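Local atomic coordinates of coatomer subunit delta (PDB entry 5FJZ), a protein that forms part of the coatomer coat, probably serving retrograde Golgi-to-ER transport, and through its mu-homology domain binds a tryptophan-based motif of Dsl1. Residues N13-S18 / L42-N47; H53-L58 / V245-H250; M239-V244 / Y256-S261. One frame throughout, in Å; residues are numbered along the deposited sequence. Where two conformers were deposited one is given.

Interaction 1. Residues N13-S18 / L42-N47; sequences NGILIS and LELRIN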
loop_
_atom_site.group_PDB
_atom_site.type_symbol
_atom_site.label_atom_id
_atom_site.label_comp_id
_atom_site.label_asym_id
_atom_site.label_seq_id
_atom_site.Cartn_x
_atom_site.Cartn_y
_atom_site.Cartn_z
ATOM N N ASN A 13 11.336 0.012 31.762
ATOM C CA ASN A 13 12.023 0.493 32.984
ATOM C C ASN A 13 13.542 0.658 32.813
ATOM O O ASN A 13 14.301 0.972 33.765
ATOM C CB ASN A 13 11.618 -0.418 34.141
ATOM C CG ASN A 13 10.120 -0.335 34.467
ATOM O OD1 ASN A 13 9.529 0.757 34.577
ATOM N ND2 ASN A 13 9.485 -1.484 34.578
ATOM N N GLY A 14 13.987 0.456 31.573
ATOM C CA GLY A 14 15.373 0.556 31.178
ATOM C C GLY A 14 15.641 -0.106 29.844
ATOM O O GLY A 14 15.899 0.552 28.800
ATOM N N ILE A 15 15.601 -1.417 29.861
ATOM C CA ILE A 15 15.628 -2.258 28.665
ATOM C C ILE A 15 14.331 -3.029 28.574
ATOM O O ILE A 15 13.947 -3.728 29.515
ATOM C CB ILE A 15 16.796 -3.270 28.662
ATOM C CG1 ILE A 15 18.125 -2.492 28.578
ATOM C CG2 ILE A 15 16.704 -4.211 27.474
ATOM C CD1 ILE A 15 19.362 -3.325 28.650
ATOM N N LEU A 16 13.692 -2.974 27.394
ATOM C CA LEU A 16 12.542 -3.812 27.122
ATOM C C LEU A 16 12.710 -4.482 25.816
ATOM O O LEU A 16 12.886 -3.798 24.778
ATOM C CB LEU A 16 11.229 -2.989 27.149
ATOM C CG LEU A 16 9.950 -3.763 26.833
ATOM C CD1 LEU A 16 9.609 -4.772 27.949
ATOM C CD2 LEU A 16 8.802 -2.791 26.732
ATOM N N ILE A 17 12.632 -5.830 25.827
ATOM C CA ILE A 17 12.770 -6.619 24.626
ATOM C C ILE A 17 11.412 -7.194 24.246
ATOM O O ILE A 17 10.717 -7.754 25.098
ATOM C CB ILE A 17 13.811 -7.766 24.838
ATOM C CG1 ILE A 17 15.223 -7.192 25.055
ATOM C CG2 ILE A 17 13.754 -8.723 23.675
ATOM C CD1 ILE A 17 16.141 -8.183 25.722
ATOM N N SER A 18 11.001 -7.012 22.978
ATOM C CA SER A 18 9.724 -7.491 22.497
ATOM C C SER A 18 9.974 -8.527 21.425
ATOM O O SER A 18 10.670 -8.269 20.446
ATOM C CB SER A 18 8.889 -6.340 21.952
ATOM O OG SER A 18 7.653 -6.835 21.500
ATOM N N LEU A 42 12.457 -9.317 16.609
ATOM C CA LEU A 42 12.930 -9.022 17.910
ATOM C C LEU A 42 13.232 -7.518 17.979
ATOM O O LEU A 42 14.050 -7.027 17.236
ATOM C CB LEU A 42 14.188 -9.848 18.117
ATOM C CG LEU A 42 14.478 -9.776 19.592
ATOM C CD1 LEU A 42 15.086 -10.997 20.185
ATOM C CD2 LEU A 42 15.397 -8.636 19.825
ATOM N N GLU A 43 12.509 -6.799 18.830
ATOM C CA GLU A 43 12.630 -5.366 18.987
ATOM C C GLU A 43 13.239 -5.056 20.345
ATOM O O GLU A 43 12.915 -5.688 21.376
ATOM C CB GLU A 43 11.275 -4.699 18.916
ATOM C CG GLU A 43 10.675 -4.719 17.532
ATOM C CD GLU A 43 9.309 -4.060 17.457
ATOM O OE1 GLU A 43 8.760 -3.636 18.492
ATOM O OE2 GLU A 43 8.776 -3.979 16.350
ATOM N N LEU A 44 14.119 -4.079 20.350
ATOM C CA LEU A 44 14.771 -3.579 21.543
ATOM C C LEU A 44 14.390 -2.126 21.796
ATOM O O LEU A 44 14.465 -1.329 20.872
ATOM C CB LEU A 44 16.319 -3.725 21.305
ATOM C CG LEU A 44 17.239 -3.187 22.383
ATOM C CD1 LEU A 44 16.969 -3.921 23.669
ATOM C CD2 LEU A 44 18.698 -3.352 21.929
ATOM N N ARG A 45 13.960 -1.815 23.014
ATOM C CA ARG A 45 13.715 -0.466 23.477
ATOM C C ARG A 45 14.665 -0.225 24.655
ATOM O O ARG A 45 14.707 -0.995 25.646
ATOM C CB ARG A 45 12.309 -0.254 23.884
ATOM C CG ARG A 45 11.262 -0.120 22.784
ATOM C CD ARG A 45 9.844 -0.175 23.334
ATOM N NE ARG A 45 9.581 0.825 24.373
ATOM C CZ ARG A 45 8.468 0.895 25.131
ATOM N NH1 ARG A 45 7.517 0.017 24.965
ATOM N NH2 ARG A 45 8.311 1.837 26.047
ATOM N N ILE A 46 15.385 0.867 24.577
ATOM C CA ILE A 46 16.229 1.320 25.650
ATOM C C ILE A 46 15.952 2.767 26.031
ATOM O O ILE A 46 15.891 3.643 25.179
ATOM C CB ILE A 46 17.701 1.158 25.307
ATOM C CG1 ILE A 46 17.975 -0.315 24.994
ATOM C CG2 ILE A 46 18.557 1.571 26.499
ATOM C CD1 ILE A 46 19.376 -0.594 24.555
ATOM N N ASN A 47 15.725 3.023 27.318
ATOM C CA ASN A 47 15.388 4.373 27.710
ATOM C C ASN A 47 16.281 4.914 28.808
ATOM O O ASN A 47 16.022 5.990 29.308
ATOM C CB ASN A 47 13.908 4.492 28.041
ATOM C CG ASN A 47 13.528 3.825 29.333
ATOM O OD1 ASN A 47 14.366 3.286 30.099
ATOM N ND2 ASN A 47 12.279 3.969 29.639
#

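Interaction 2. Residues H53-L58 / V245-H250; sequences HSNLKL and VMANDH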
loop_
_atom_site.group_PDB
_atom_site.type_symbol
_atom_site.label_atom_id
_atom_site.label_comp_id
_atom_site.label_asym_id
_atom_site.label_seq_id
_atom_site.Cartn_x
_atom_site.Cartn_y
_atom_site.Cartn_z
ATOM N N HIS A 53 24.990 0.509 26.023
ATOM C CA HIS A 53 26.183 -0.224 25.515
ATOM C C HIS A 53 26.072 -1.679 25.899
ATOM O O HIS A 53 26.876 -2.192 26.670
ATOM C CB HIS A 53 27.453 0.371 26.143
ATOM C CG HIS A 53 27.863 1.681 25.551
ATOM N ND1 HIS A 53 27.445 2.891 26.072
ATOM C CD2 HIS A 53 28.649 1.975 24.490
ATOM C CE1 HIS A 53 27.950 3.878 25.349
ATOM N NE2 HIS A 53 28.705 3.351 24.398
ATOM N N SER A 54 25.015 -2.310 25.397
ATOM C CA SER A 54 24.578 -3.610 25.849
ATOM C C SER A 54 24.514 -4.570 24.698
ATOM O O SER A 54 24.511 -4.188 23.504
ATOM C CB SER A 54 23.232 -3.461 26.554
ATOM O OG SER A 54 22.332 -2.706 25.724
ATOM N N ASN A 55 24.573 -5.857 25.026
ATOM C CA ASN A 55 24.424 -6.898 24.070
ATOM C C ASN A 55 23.439 -7.924 24.591
ATOM O O ASN A 55 23.273 -8.100 25.801
ATOM C CB ASN A 55 25.725 -7.672 23.798
ATOM C CG ASN A 55 26.767 -6.897 22.984
ATOM O OD1 ASN A 55 26.568 -5.763 22.476
ATOM N ND2 ASN A 55 27.909 -7.504 22.896
ATOM N N LEU A 56 22.703 -8.563 23.683
ATOM C CA LEU A 56 21.606 -9.479 24.091
ATOM C C LEU A 56 22.087 -10.861 23.793
ATOM O O LEU A 56 22.622 -11.068 22.745
ATOM C CB LEU A 56 20.366 -9.256 23.198
ATOM C CG LEU A 56 19.380 -8.124 23.458
ATOM C CD1 LEU A 56 19.932 -6.866 24.083
ATOM C CD2 LEU A 56 18.544 -7.838 22.210
ATOM N N LYS A 57 21.919 -11.793 24.737
ATOM C CA LYS A 57 22.262 -13.191 24.478
ATOM C C LYS A 57 20.966 -13.933 24.303
ATOM O O LYS A 57 20.139 -13.929 25.189
ATOM C CB LYS A 57 23.044 -13.844 25.626
ATOM C CG LYS A 57 24.543 -13.641 25.556
ATOM C CD LYS A 57 25.246 -14.347 26.727
ATOM C CE LYS A 57 26.678 -13.850 26.925
ATOM N NZ LYS A 57 27.125 -14.141 28.316
ATOM N N LEU A 58 20.789 -14.557 23.145
ATOM C CA LEU A 58 19.576 -15.329 22.935
ATOM C C LEU A 58 19.669 -16.636 23.699
ATOM O O LEU A 58 20.766 -17.130 23.909
ATOM C CB LEU A 58 19.415 -15.608 21.474
ATOM C CG LEU A 58 19.402 -14.382 20.495
ATOM C CD1 LEU A 58 19.144 -14.747 19.094
ATOM C CD2 LEU A 58 18.375 -13.359 20.895
ATOM N N VAL A 245 23.781 -8.101 28.804
ATOM C CA VAL A 245 25.103 -8.018 29.262
ATOM C C VAL A 245 25.719 -6.714 28.714
ATOM O O VAL A 245 25.375 -6.268 27.639
ATOM C CB VAL A 245 25.701 -9.342 28.685
ATOM C CG1 VAL A 245 26.858 -9.159 27.733
ATOM C CG2 VAL A 245 25.786 -10.428 29.730
ATOM N N MET A 246 26.679 -6.168 29.441
ATOM C CA MET A 246 27.509 -5.069 28.960
ATOM C C MET A 246 28.282 -5.537 27.769
ATOM O O MET A 246 28.805 -6.658 27.783
ATOM C CB MET A 246 28.468 -4.599 30.074
ATOM C CG MET A 246 27.800 -3.785 31.160
ATOM S SD MET A 246 27.342 -2.164 30.504
ATOM C CE MET A 246 28.957 -1.344 30.415
ATOM N N ALA A 247 28.355 -4.693 26.738
ATOM C CA ALA A 247 28.983 -5.063 25.499
ATOM C C ALA A 247 30.462 -5.325 25.719
ATOM O O ALA A 247 31.046 -6.151 25.035
ATOM C CB ALA A 247 28.810 -4.004 24.423
ATOM N N ASN A 248 31.067 -4.623 26.662
ATOM C CA ASN A 248 32.502 -4.771 26.884
ATOM C C ASN A 248 32.875 -5.728 28.022
ATOM O O ASN A 248 34.033 -6.074 28.191
ATOM C CB ASN A 248 33.128 -3.387 26.974
ATOM C CG ASN A 248 33.647 -2.932 25.610
ATOM O OD1 ASN A 248 33.077 -2.056 24.924
ATOM N ND2 ASN A 248 34.722 -3.583 25.182
ATOM N N ASP A 249 31.877 -6.160 28.782
ATOM C CA ASP A 249 32.088 -7.110 29.854
ATOM C C ASP A 249 30.914 -8.065 29.961
ATOM O O ASP A 249 29.932 -7.793 30.674
ATOM C CB ASP A 249 32.304 -6.372 31.188
ATOM C CG ASP A 249 32.661 -7.323 32.344
ATOM O OD1 ASP A 249 32.593 -8.570 32.167
ATOM O OD2 ASP A 249 33.015 -6.812 33.421
ATOM N N HIS A 250 31.038 -9.201 29.279
ATOM C CA HIS A 250 29.950 -10.180 29.218
ATOM C C HIS A 250 29.607 -10.875 30.546
ATOM O O HIS A 250 28.596 -11.542 30.605
ATOM C CB HIS A 250 30.200 -11.197 28.098
ATOM C CG HIS A 250 30.135 -10.606 26.727
ATOM N ND1 HIS A 250 30.288 -11.350 25.580
ATOM C CD2 HIS A 250 29.840 -9.353 26.313
ATOM C CE1 HIS A 250 30.185 -10.564 24.523
ATOM N NE2 HIS A 250 29.880 -9.353 24.945
#

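Interaction 3. Residues M239-V244 / Y256-S261; sequences MAIQSV and YDVITS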
loop_
_atom_site.group_PDB
_atom_site.type_symbol
_atom_site.label_atom_id
_atom_site.label_comp_id
_atom_site.label_asym_id
_atom_site.label_seq_id
_atom_site.Cartn_x
_atom_site.Cartn_y
_atom_site.Cartn_z
ATOM N N MET A 239 11.564 -18.477 20.457
ATOM C CA MET A 239 12.508 -17.409 20.674
ATOM C C MET A 239 12.411 -16.844 22.093
ATOM O O MET A 239 11.326 -16.652 22.634
ATOM C CB MET A 239 12.259 -16.301 19.573
ATOM C CG MET A 239 13.215 -15.050 19.539
ATOM S SD MET A 239 15.000 -15.306 19.397
ATOM C CE MET A 239 15.120 -16.054 17.773
ATOM N N ALA A 240 13.576 -16.568 22.672
ATOM C CA ALA A 240 13.657 -16.124 24.066
ATOM C C ALA A 240 15.087 -15.588 24.326
ATOM O O ALA A 240 15.990 -15.797 23.564
ATOM C CB ALA A 240 13.361 -17.299 24.992
ATOM N N ILE A 241 15.229 -14.866 25.440
ATOM C CA ILE A 241 16.436 -14.210 25.825
ATOM C C ILE A 241 17.011 -14.945 27.051
ATOM O O ILE A 241 16.282 -15.285 27.989
ATOM C CB ILE A 241 16.138 -12.774 26.247
ATOM C CG1 ILE A 241 15.493 -12.008 25.090
ATOM C CG2 ILE A 241 17.418 -12.053 26.722
ATOM C CD1 ILE A 241 16.298 -11.952 23.820
ATOM N N GLN A 242 18.309 -15.120 27.021
ATOM C CA GLN A 242 19.044 -15.747 28.158
ATOM C C GLN A 242 19.559 -14.712 29.126
ATOM O O GLN A 242 19.418 -14.820 30.330
ATOM C CB GLN A 242 20.229 -16.384 27.515
ATOM C CG GLN A 242 21.234 -16.922 28.450
ATOM C CD GLN A 242 21.416 -18.331 27.960
ATOM O OE1 GLN A 242 22.399 -18.655 27.309
ATOM N NE2 GLN A 242 20.346 -19.179 28.156
ATOM N N SER A 243 20.177 -13.671 28.580
ATOM C CA SER A 243 20.592 -12.586 29.428
ATOM C C SER A 243 20.848 -11.362 28.558
ATOM O O SER A 243 20.930 -11.419 27.305
ATOM C CB SER A 243 21.881 -12.908 30.183
ATOM O OG SER A 243 22.902 -13.206 29.228
ATOM N N VAL A 244 21.019 -10.262 29.269
ATOM C CA VAL A 244 21.530 -9.051 28.682
ATOM C C VAL A 244 22.793 -8.632 29.511
ATOM O O VAL A 244 22.778 -8.657 30.737
ATOM C CB VAL A 244 20.463 -7.950 28.747
ATOM C CG1 VAL A 244 21.042 -6.649 28.156
ATOM C CG2 VAL A 244 19.207 -8.312 27.957
ATOM N N TYR A 256 16.506 -6.119 32.768
ATOM C CA TYR A 256 15.703 -6.019 31.522
ATOM C C TYR A 256 14.376 -6.758 31.719
ATOM O O TYR A 256 14.192 -7.474 32.697
ATOM C CB TYR A 256 16.441 -6.568 30.344
ATOM C CG TYR A 256 16.673 -8.064 30.420
ATOM C CD1 TYR A 256 17.766 -8.577 31.129
ATOM C CD2 TYR A 256 15.837 -8.959 29.758
ATOM C CE1 TYR A 256 18.002 -9.938 31.211
ATOM C CE2 TYR A 256 16.046 -10.318 29.845
ATOM C CZ TYR A 256 17.140 -10.799 30.543
ATOM O OH TYR A 256 17.344 -12.118 30.622
ATOM N N ASP A 257 13.436 -6.523 30.805
ATOM C CA ASP A 257 12.182 -7.250 30.755
ATOM C C ASP A 257 11.922 -7.681 29.325
ATOM O O ASP A 257 12.526 -7.126 28.371
ATOM C CB ASP A 257 11.087 -6.290 31.174
ATOM C CG ASP A 257 10.460 -6.611 32.514
ATOM O OD1 ASP A 257 11.215 -6.676 33.488
ATOM O OD2 ASP A 257 9.214 -6.762 32.618
ATOM N N VAL A 258 11.008 -8.630 29.152
ATOM C CA VAL A 258 10.694 -9.222 27.863
ATOM C C VAL A 258 9.172 -9.330 27.776
ATOM O O VAL A 258 8.526 -9.754 28.761
ATOM C CB VAL A 258 11.293 -10.602 27.748
ATOM C CG1 VAL A 258 10.899 -11.311 26.442
ATOM C CG2 VAL A 258 12.835 -10.554 27.848
ATOM N N ILE A 259 8.644 -8.916 26.626
ATOM C CA ILE A 259 7.293 -9.186 26.215
ATOM C C ILE A 259 7.307 -10.111 25.014
ATOM O O ILE A 259 8.024 -9.822 24.034
ATOM C CB ILE A 259 6.588 -7.898 25.871
ATOM C CG1 ILE A 259 6.425 -7.058 27.107
ATOM C CG2 ILE A 259 5.224 -8.177 25.163
ATOM C CD1 ILE A 259 5.961 -5.658 26.857
ATOM N N THR A 260 6.549 -11.234 25.037
ATOM C CA THR A 260 6.293 -12.023 23.829
ATOM C C THR A 260 4.867 -11.886 23.339
ATOM O O THR A 260 3.949 -11.647 24.154
ATOM C CB THR A 260 6.516 -13.512 23.950
ATOM O OG1 THR A 260 5.675 -14.006 25.003
ATOM C CG2 THR A 260 7.943 -13.808 24.260
ATOM N N SER A 261 4.682 -11.920 22.032
ATOM C CA SER A 261 3.300 -11.802 21.402
ATOM C C SER A 261 3.150 -12.674 20.172
ATOM O O SER A 261 4.147 -13.013 19.484
ATOM C CB SER A 261 2.890 -10.374 21.031
ATOM O OG SER A 261 3.915 -9.757 20.281
HETATM O O HOH W 1 15.628 -13.952 30.142
#

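Interaction 1. Residues N13-S18 / L42-N47
Leu44 touches two isoleucines of the facing strand with one methyl: its CD1 lies 3.8 Å from Ile15 CG2 and 4.0 Å from Ile17 CG1. Its CG stands anti to the backbone N (chi1 176°), and the leucine side chain crosses both isoleucines obliquely. Ile46 lies beside Ile15, pointing the same way, and Leu42 CD2 reaches Ile17 CG2 at 4.2 Å. Branched aliphatic chains suit this face, because Leu56 and Val244 of the small second sheet pack against it. Strands 15-27 and 33-46 form an antiparallel hairpin in the long sheet of the mu-homology domain. Leu16 and Arg45 bond mutually through their backbones, with Leu16 N to Arg45 O at 2.8 Å, and Ser18 and Glu43 do likewise. Beyond the strand ends, Asn47 N adds a bond to Gly14 O (2.9 Å). On the other face, Leu16 CD2 sits over the guanidinium of Arg45, 3.6 Å from NH1; NE forms a salt bridge with Asp101 and NH1 bonds to Pro10 O, so the planar group accepts an apolar cover while its polar atoms are satisfied. At the polar edge, Glu43 pairs with Lys20 and packs on the backbone of the bound Dsl1 peptide, and Asn47 ND2 bonds to Asn12 O.

Interaction 2. Residues H53-L58 / V245-H250
Asn55 and Val245 bond to each other through their backbones, Asn55 N to Val245 O at 2.8 Å and Val245 N to Asn55 O at 3.0 Å. A third backbone bond, Ala247 N to His53 O (2.9 Å), forms where the chain begins to turn away from the strand. Between these bonds Ser54 and Met246 form a non-hydrogen-bonded pair whose side chains diverge, Ser54 OG bonding to Leu51 O; here Ser54 CA approaches Val245 O in a CA-H...O contact of 3.3 Å. The pairing joins strand 54-58, the middle one of a small three-stranded antiparallel sheet, to its edge strand 241-246. Residues 246-249 then make a type I turn, closed by a long bond from Asp249 N to Met246 O, and this brings His250 back toward strand 54-58. Among the van der Waals contacts, the flat amide of Asn55 rests against Ala247, with CG 3.8 Å from Ala247 CB; the bare methyl of alanine permits this close approach. The amide also meets the His250 ring obliquely, their planes 65° apart. Electrostatics enter with Lys57. Its extended chain carries NZ past Val245 CG2 to within 3.8 Å of His250 O and 5.0 Å of His250 ND1, and this nearby positive charge would be expected to disfavour protonation of the imidazole.

Interaction 3. Residues M239-V244 / Y256-S261
A single water links Tyr256 to Ile241: it accepts from Tyr256 OH at 2.6 Å and donates to Ile241 O at the same distance, lying at the edge of the ring in its plane. The phenol thus reaches the backbone of the opposite segment at one remove. Over one ring face, Val244 places CG2 3.6 Å from the centroid and 17° off the normal, a close CH-pi contact. The Tyr256 CB already points toward segment 239-244, and CG takes the position between the backbone N and the carbonyl carbon (chi1 67°). Ile241 slides past the tyrosine in the opposite direction, its CG2 3.8 Å from Tyr256 CE2, while its CG1 meets Val258 CG2 at 4.1 Å; branched aliphatic side chains suit the contact, meeting the ring and each other through methyl and methylene carbons. Gln242 and Ser243 together face Lys57 in a classic beta bulge, and Ser243 CA comes 3.5 Å from Tyr256 OH. A cation-pi contact with Lys231 further engages the aromatic ring. The backbones do not pair here (CA of Ile241 and Val258 7.9 Å apart); side chains and a water join the small sheet to the long one in one beta-sandwich subdomain of the elongated mu-homology domain.

Overall arrangement
From the N terminus, strand 15-27 runs out and strand 33-46 returns, so interaction 1 closes a hairpin of 23 intervening residues. After a short loop the chain enters strand 54-58, which waits 186 residues for its partner: interaction 2 closes that very long loop, bringing a late part of the domain back to an early one. Interaction 3 closes a short loop of 11 residues and crosses interaction 2, since their segments alternate along the chain; the two also share strand 241-246. Interaction 1 precedes both in series, yet strand 257-269 lies parallel beside strand 15-27, Ile17 bonding to Asp257 and Ile259. Leu42 and Ile17 meet Leu56 between the long and small sheets.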